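Nucleotidyltransferase (Thermus thermophilus HB8, PDB 1WWP) is a small all-helical protein of unestablished function, related by family to nucleotidyltransferase substrate-binding proteins, and may serve a similar role. Local coordinates at residues L69-M80 with D105-R116. Sequence-based numbering, arbitrary orientation.
Sequences LRDEEARLALGM and DYARLMEQVLGR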
ATOM      1  N   LEU A  69       5.131  20.525  14.616  1.00 50.82           N
ATOM      2  CA  LEU A  69       4.262  19.544  15.240  1.00 50.34           C
ATOM      3  C   LEU A  69       4.390  19.649  16.741  1.00 54.66           C
ATOM      4  O   LEU A  69       5.495  19.610  17.275  1.00 56.20           O
ATOM      5  CB  LEU A  69       4.663  18.125  14.850  1.00 39.95           C
ATOM      6  CG  LEU A  69       4.561  17.589  13.430  1.00 46.77           C
ATOM      7  CD1 LEU A  69       5.170  16.208  13.425  1.00 30.58           C
ATOM      8  CD2 LEU A  69       3.096  17.541  12.956  1.00 47.58           C
ATOM      9  N   ARG A  70       3.265  19.790  17.428  1.00 58.69           N
ATOM     10  CA  ARG A  70       3.306  19.826  18.876  1.00 60.21           C
ATOM     11  C   ARG A  70       3.631  18.382  19.231  1.00 64.56           C
ATOM     12  O   ARG A  70       3.440  17.487  18.403  1.00 64.62           O
ATOM     13  CB  ARG A  70       1.947  20.218  19.442  1.00 64.10           C
ATOM     14  CG  ARG A  70       1.505  21.621  19.061  1.00 68.16           C
ATOM     15  CD  ARG A  70       2.557  22.658  19.436  1.00 70.58           C
ATOM     16  NE  ARG A  70       2.082  24.015  19.190  1.00 69.46           N
ATOM     17  CZ  ARG A  70       2.855  25.015  18.782  1.00 67.53           C
ATOM     18  NH1 ARG A  70       4.153  24.817  18.569  1.00 62.35           N
ATOM     19  NH2 ARG A  70       2.323  26.212  18.585  1.00 62.66           N
ATOM     20  N   ASP A  71       4.121  18.143  20.442  1.00 65.72           N
ATOM     21  CA  ASP A  71       4.476  16.785  20.838  1.00 67.01           C
ATOM     22  C   ASP A  71       3.349  15.786  20.609  1.00 66.81           C
ATOM     23  O   ASP A  71       3.591  14.685  20.117  1.00 65.64           O
ATOM     24  CB  ASP A  71       4.927  16.756  22.301  1.00 71.94           C
ATOM     25  CG  ASP A  71       6.354  17.272  22.488  1.00 79.58           C
ATOM     26  OD1 ASP A  71       6.784  17.425  23.652  1.00 85.63           O
ATOM     27  OD2 ASP A  71       7.054  17.516  21.480  1.00 78.84           O
ATOM     28  N   GLU A  72       2.117  16.164  20.944  1.00 67.53           N
ATOM     29  CA  GLU A  72       0.985  15.258  20.754  1.00 67.43           C
ATOM     30  C   GLU A  72       0.754  14.947  19.273  1.00 59.24           C
ATOM     31  O   GLU A  72       0.482  13.805  18.905  1.00 54.50           O
ATOM     32  CB  GLU A  72      -0.292  15.846  21.366  1.00 77.16           C
ATOM     33  CG  GLU A  72      -1.487  14.902  21.271  1.00 92.15           C
ATOM     34  CD  GLU A  72      -2.725  15.429  21.975  1.00100.41           C
ATOM     35  OE1 GLU A  72      -3.222  16.511  21.590  1.00105.19           O
ATOM     36  OE2 GLU A  72      -3.205  14.754  22.913  1.00104.94           O
ATOM     37  N   GLU A  73       0.854  15.965  18.427  1.00 53.36           N
ATOM     38  CA  GLU A  73       0.675  15.761  16.993  1.00 49.61           C
ATOM     39  C   GLU A  73       1.788  14.820  16.522  1.00 45.47           C
ATOM     40  O   GLU A  73       1.542  13.854  15.789  1.00 43.78           O
ATOM     41  CB  GLU A  73       0.782  17.091  16.245  1.00 52.29           C
ATOM     42  CG  GLU A  73      -0.201  18.155  16.679  1.00 59.01           C
ATOM     43  CD  GLU A  73      -0.039  19.446  15.889  1.00 67.06           C
ATOM     44  OE1 GLU A  73       1.059  20.039  15.932  1.00 66.05           O
ATOM     45  OE2 GLU A  73      -1.011  19.865  15.221  1.00 68.78           O
ATOM     46  N   ALA A  74       3.015  15.103  16.960  1.00 45.25           N
ATOM     47  CA  ALA A  74       4.172  14.284  16.587  1.00 40.08           C
ATOM     48  C   ALA A  74       3.903  12.816  16.857  1.00 37.31           C
ATOM     49  O   ALA A  74       4.057  11.992  15.968  1.00 39.28           O
ATOM     50  CB  ALA A  74       5.428  14.738  17.347  1.00 38.88           C
ATOM     51  N   ARG A  75       3.491  12.480  18.083  1.00 43.22           N
ATOM     52  CA  ARG A  75       3.211  11.091  18.422  1.00 40.40           C
ATOM     53  C   ARG A  75       2.109  10.488  17.547  1.00 40.35           C
ATOM     54  O   ARG A  75       2.200   9.340  17.127  1.00 39.07           O
ATOM     55  CB  ARG A  75       2.835  10.971  19.904  1.00 57.46           C
ATOM     56  CG  ARG A  75       4.023  11.148  20.836  1.00 66.19           C
ATOM     57  CD  ARG A  75       5.064  10.060  20.571  1.00 78.42           C
ATOM     58  NE  ARG A  75       6.425  10.472  20.908  1.00 82.08           N
ATOM     59  CZ  ARG A  75       7.505   9.745  20.643  1.00 86.69           C
ATOM     60  NH1 ARG A  75       7.380   8.570  20.041  1.00 89.55           N
ATOM     61  NH2 ARG A  75       8.711  10.194  20.965  1.00 88.98           N
ATOM     62  N   LEU A  76       1.067  11.255  17.260  1.00 40.92           N
ATOM     63  CA  LEU A  76       0.001  10.740  16.413  1.00 39.49           C
ATOM     64  C   LEU A  76       0.611  10.476  15.019  1.00 38.89           C
ATOM     65  O   LEU A  76       0.227   9.529  14.337  1.00 41.06           O
ATOM     66  CB  LEU A  76      -1.134  11.766  16.322  1.00 39.50           C
ATOM     67  CG  LEU A  76      -2.609  11.346  16.171  1.00 38.74           C
ATOM     68  CD1 LEU A  76      -3.199  12.118  15.013  1.00 39.91           C
ATOM     69  CD2 LEU A  76      -2.763   9.848  15.950  1.00 39.75           C
ATOM     70  N   ALA A  77       1.566  11.317  14.618  1.00 36.01           N
ATOM     71  CA  ALA A  77       2.261  11.189  13.328  1.00 39.07           C
ATOM     72  C   ALA A  77       3.095   9.908  13.280  1.00 35.96           C
ATOM     73  O   ALA A  77       3.069   9.174  12.295  1.00 38.19           O
ATOM     74  CB  ALA A  77       3.170  12.400  13.096  1.00 29.71           C
ATOM     75  N   LEU A  78       3.838   9.650  14.350  1.00 40.26           N
ATOM     76  CA  LEU A  78       4.675   8.459  14.440  1.00 43.00           C
ATOM     77  C   LEU A  78       3.804   7.207  14.420  1.00 45.92           C
ATOM     78  O   LEU A  78       4.227   6.143  13.957  1.00 46.42           O
ATOM     79  CB  LEU A  78       5.511   8.497  15.726  1.00 45.70           C
ATOM     80  CG  LEU A  78       6.589   9.582  15.793  1.00 41.70           C
ATOM     81  CD1 LEU A  78       7.086   9.736  17.223  1.00 44.12           C
ATOM     82  CD2 LEU A  78       7.730   9.228  14.847  1.00 41.52           C
ATOM     83  N   GLY A  79       2.581   7.333  14.923  1.00 41.38           N
ATOM     84  CA  GLY A  79       1.692   6.190  14.919  1.00 37.48           C
ATOM     85  C   GLY A  79       1.240   5.980  13.494  1.00 39.41           C
ATOM     86  O   GLY A  79       0.988   4.856  13.058  1.00 44.64           O
HETATM   87  N   MSE A  80       1.149   7.084  12.761  1.00 37.05           N
HETATM   88  CA  MSE A  80       0.736   7.051  11.371  1.00 36.05           C
HETATM   89  C   MSE A  80       1.779   6.276  10.560  1.00 35.00           C
HETATM   90  O   MSE A  80       1.434   5.503   9.677  1.00 29.32           O
HETATM   91  CB  MSE A  80       0.609   8.479  10.856  1.00 38.51           C
HETATM   92  CG  MSE A  80      -0.226   8.640   9.614  1.00 43.52           C
HETATM   93 SE   MSE A  80      -0.708  10.501   9.360  1.00 56.23          SE
HETATM   94  CE  MSE A  80       0.996  11.183   8.716  1.00 54.09           C
ATOM     95  N   ASP A 105      -8.496  10.926  12.566  1.00 47.48           N
ATOM     96  CA  ASP A 105      -7.467  11.761  13.177  1.00 48.58           C
ATOM     97  C   ASP A 105      -6.314  12.045  12.221  1.00 40.62           C
ATOM     98  O   ASP A 105      -5.837  13.173  12.146  1.00 41.77           O
ATOM     99  CB  ASP A 105      -6.920  11.101  14.442  1.00 55.49           C
ATOM    100  CG  ASP A 105      -7.965  10.985  15.538  1.00 69.78           C
ATOM    101  OD1 ASP A 105      -9.023  10.370  15.289  1.00 76.08           O
ATOM    102  OD2 ASP A 105      -7.729  11.508  16.651  1.00 75.44           O
ATOM    103  N   TYR A 106      -5.859  11.024  11.498  1.00 43.87           N
ATOM    104  CA  TYR A 106      -4.752  11.223  10.563  1.00 41.56           C
ATOM    105  C   TYR A 106      -5.138  12.277   9.539  1.00 39.20           C
ATOM    106  O   TYR A 106      -4.361  13.187   9.254  1.00 33.74           O
ATOM    107  CB  TYR A 106      -4.387   9.924   9.847  1.00 43.33           C
ATOM    108  CG  TYR A 106      -3.880   8.841  10.753  1.00 41.58           C
ATOM    109  CD1 TYR A 106      -3.382   9.141  12.023  1.00 44.81           C
ATOM    110  CD2 TYR A 106      -3.866   7.507  10.337  1.00 41.19           C
ATOM    111  CE1 TYR A 106      -2.885   8.140  12.853  1.00 35.25           C
ATOM    112  CE2 TYR A 106      -3.367   6.495  11.167  1.00 33.40           C
ATOM    113  CZ  TYR A 106      -2.883   6.824  12.418  1.00 33.49           C
ATOM    114  OH  TYR A 106      -2.401   5.843  13.242  1.00 40.51           O
ATOM    115  N   ALA A 107      -6.354  12.163   9.008  1.00 42.18           N
ATOM    116  CA  ALA A 107      -6.843  13.110   8.017  1.00 37.14           C
ATOM    117  C   ALA A 107      -6.807  14.537   8.570  1.00 42.78           C
ATOM    118  O   ALA A 107      -6.324  15.453   7.908  1.00 44.90           O
ATOM    119  CB  ALA A 107      -8.263  12.737   7.598  1.00 45.07           C
ATOM    120  N   ARG A 108      -7.309  14.728   9.785  1.00 47.19           N
ATOM    121  CA  ARG A 108      -7.320  16.059  10.389  1.00 48.94           C
ATOM    122  C   ARG A 108      -5.900  16.567  10.632  1.00 49.74           C
ATOM    123  O   ARG A 108      -5.570  17.697  10.278  1.00 51.65           O
ATOM    124  CB  ARG A 108      -8.086  16.041  11.716  1.00 57.75           C
ATOM    125  CG  ARG A 108      -9.540  15.584  11.610  1.00 62.88           C
ATOM    126  CD  ARG A 108     -10.173  15.420  12.988  1.00 69.90           C
ATOM    127  NE  ARG A 108     -11.442  14.699  12.922  1.00 75.15           N
ATOM    128  CZ  ARG A 108     -12.547  15.171  12.353  1.00 78.42           C
ATOM    129  NH1 ARG A 108     -12.551  16.375  11.797  1.00 82.65           N
ATOM    130  NH2 ARG A 108     -13.650  14.433  12.331  1.00 80.15           N
ATOM    131  N   LEU A 109      -5.063  15.729  11.238  1.00 46.83           N
ATOM    132  CA  LEU A 109      -3.677  16.111  11.523  1.00 48.46           C
ATOM    133  C   LEU A 109      -2.970  16.604  10.257  1.00 44.81           C
ATOM    134  O   LEU A 109      -2.364  17.677  10.248  1.00 45.75           O
ATOM    135  CB  LEU A 109      -2.911  14.914  12.099  1.00 46.90           C
ATOM    136  CG  LEU A 109      -1.620  15.100  12.915  1.00 50.34           C
ATOM    137  CD1 LEU A 109      -0.536  14.254  12.294  1.00 40.22           C
ATOM    138  CD2 LEU A 109      -1.200  16.562  12.985  1.00 51.21           C
HETATM  139  N   MSE A 110      -3.062  15.822   9.186  1.00 42.37           N
HETATM  140  CA  MSE A 110      -2.412  16.184   7.938  1.00 41.95           C
HETATM  141  C   MSE A 110      -2.957  17.457   7.337  1.00 45.26           C
HETATM  142  O   MSE A 110      -2.199  18.264   6.792  1.00 48.12           O
HETATM  143  CB  MSE A 110      -2.512  15.037   6.928  1.00 43.27           C
HETATM  144  CG  MSE A 110      -1.716  13.806   7.356  1.00 44.00           C
HETATM  145 SE   MSE A 110      -1.459  12.407   6.037  1.00 48.30          SE
HETATM  146  CE  MSE A 110      -3.063  11.346   6.305  1.00 40.75           C
ATOM    147  N   GLU A 111      -4.270  17.639   7.434  1.00 48.00           N
ATOM    148  CA  GLU A 111      -4.919  18.827   6.898  1.00 45.78           C
ATOM    149  C   GLU A 111      -4.413  20.065   7.636  1.00 41.06           C
ATOM    150  O   GLU A 111      -4.121  21.090   7.029  1.00 43.62           O
ATOM    151  CB  GLU A 111      -6.440  18.701   7.058  1.00 55.92           C
ATOM    152  CG  GLU A 111      -7.247  19.831   6.421  1.00 67.10           C
ATOM    153  CD  GLU A 111      -8.758  19.597   6.483  1.00 76.49           C
ATOM    154  OE1 GLU A 111      -9.498  20.369   5.833  1.00 81.50           O
ATOM    155  OE2 GLU A 111      -9.208  18.654   7.175  1.00 77.96           O
ATOM    156  N   GLN A 112      -4.302  19.952   8.951  1.00 41.18           N
ATOM    157  CA  GLN A 112      -3.845  21.054   9.783  1.00 46.92           C
ATOM    158  C   GLN A 112      -2.366  21.349   9.602  1.00 41.61           C
ATOM    159  O   GLN A 112      -1.955  22.510   9.581  1.00 40.81           O
ATOM    160  CB  GLN A 112      -4.119  20.749  11.259  1.00 53.80           C
ATOM    161  CG  GLN A 112      -5.568  20.883  11.669  1.00 66.85           C
ATOM    162  CD  GLN A 112      -5.783  20.523  13.121  1.00 73.63           C
ATOM    163  OE1 GLN A 112      -5.037  20.961  13.996  1.00 81.23           O
ATOM    164  NE2 GLN A 112      -6.810  19.725  13.389  1.00 77.85           N
ATOM    165  N   VAL A 113      -1.557  20.306   9.477  1.00 42.11           N
ATOM    166  CA  VAL A 113      -0.128  20.539   9.309  1.00 40.14           C
ATOM    167  C   VAL A 113       0.124  21.180   7.961  1.00 38.19           C
ATOM    168  O   VAL A 113       0.832  22.168   7.876  1.00 37.33           O
ATOM    169  CB  VAL A 113       0.681  19.235   9.420  1.00 36.00           C
ATOM    170  CG1 VAL A 113       2.184  19.535   9.271  1.00 41.35           C
ATOM    171  CG2 VAL A 113       0.414  18.587  10.766  1.00 37.47           C
ATOM    172  N   LEU A 114      -0.470  20.631   6.906  1.00 42.12           N
ATOM    173  CA  LEU A 114      -0.262  21.188   5.573  1.00 45.16           C
ATOM    174  C   LEU A 114      -0.603  22.672   5.563  1.00 50.89           C
ATOM    175  O   LEU A 114       0.095  23.475   4.933  1.00 49.48           O
ATOM    176  CB  LEU A 114      -1.101  20.433   4.541  1.00 41.82           C
ATOM    177  CG  LEU A 114      -0.635  18.999   4.280  1.00 45.46           C
ATOM    178  CD1 LEU A 114      -1.560  18.310   3.293  1.00 41.46           C
ATOM    179  CD2 LEU A 114       0.789  19.024   3.766  1.00 39.35           C
ATOM    180  N   GLY A 115      -1.670  23.030   6.276  1.00 52.79           N
ATOM    181  CA  GLY A 115      -2.075  24.423   6.358  1.00 53.08           C
ATOM    182  C   GLY A 115      -0.923  25.310   6.806  1.00 53.77           C
ATOM    183  O   GLY A 115      -0.505  26.213   6.085  1.00 51.98           O
ATOM    184  N   ARG A 116      -0.400  25.045   7.998  1.00 51.34           N
ATOM    185  CA  ARG A 116       0.711  25.821   8.527  1.00 53.42           C
ATOM    186  C   ARG A 116       1.890  25.922   7.552  1.00 53.50           C
ATOM    187  O   ARG A 116       2.622  26.909   7.560  1.00 55.22           O
ATOM    188  CB  ARG A 116       1.205  25.196   9.831  1.00 55.53           C
ATOM    189  CG  ARG A 116       0.119  24.942  10.853  1.00 56.93           C
ATOM    190  CD  ARG A 116       0.652  24.127  12.018  1.00 59.33           C
ATOM    191  NE  ARG A 116      -0.440  23.572  12.804  1.00 61.99           N
ATOM    192  CZ  ARG A 116      -0.356  22.451  13.513  1.00 68.33           C
ATOM    193  NH1 ARG A 116       0.776  21.760  13.543  1.00 66.46           N
ATOM    194  NH2 ARG A 116      -1.415  22.008  14.174  1.00 71.22           N
TER
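Met80, a selenomethionine, lies across one face of the Tyr106 ring. Its CG forms a CH-pi contact 3.8 Å from the centroid of the Tyr106 ring and 10° off the ring normal, while SE stands obliquely beyond, in a Met-aromatic contact. With CG anti to the backbone N (chi1 -161°), the Met80 chain reaches over the tyrosine and then bends at its last torsion, bringing CE to 3.8 Å from SE of Met110, also a selenomethionine. Leu76 meets the same ring at its edge, CD2 lying 3.5 Å from CE1 of Tyr106; its other methyl, CD1, packs against Leu109 CG and Asp105 CB. Leu109 continues the apolar seam alongside the aliphatic part of Glu73, CD2 being 3.9 Å from Glu73 CB, and Leu69 CD2 closes it at right angles to Val113, 3.6 Å from CG2. At this end the carboxylate of Glu73 meets the edge of the Arg116 guanidinium, their planes 35° apart, in a salt bridge through both terminal nitrogens. Arg116 NH1 reaches the syn side of Glu73 OE1 at 3.0 Å, and the anti lone pair of this oxygen takes a nearly straight bond from Arg70 N at 2.7 Å, tying the carboxylate to the N-cap residue of its own helix. With an alanine in place of Glu73, Arg70 N and the Arg116 guanidinium would probably lose this shared acceptor, and the arginine would be less fixed in its rotation. Helices 71-86 and 93-116 cross steeply, their local axes 10.5 Å apart at closest approach. Helix 20-49 covers the Met80 end through Phe30, Phe34 and Phe37, Tyr106 OH is hydrogen-bonded to Asp83 OD1, helix 56-66 backs Leu69 and Ala77, and helix 2-13 flanks Met110, completing the all-helical bundle.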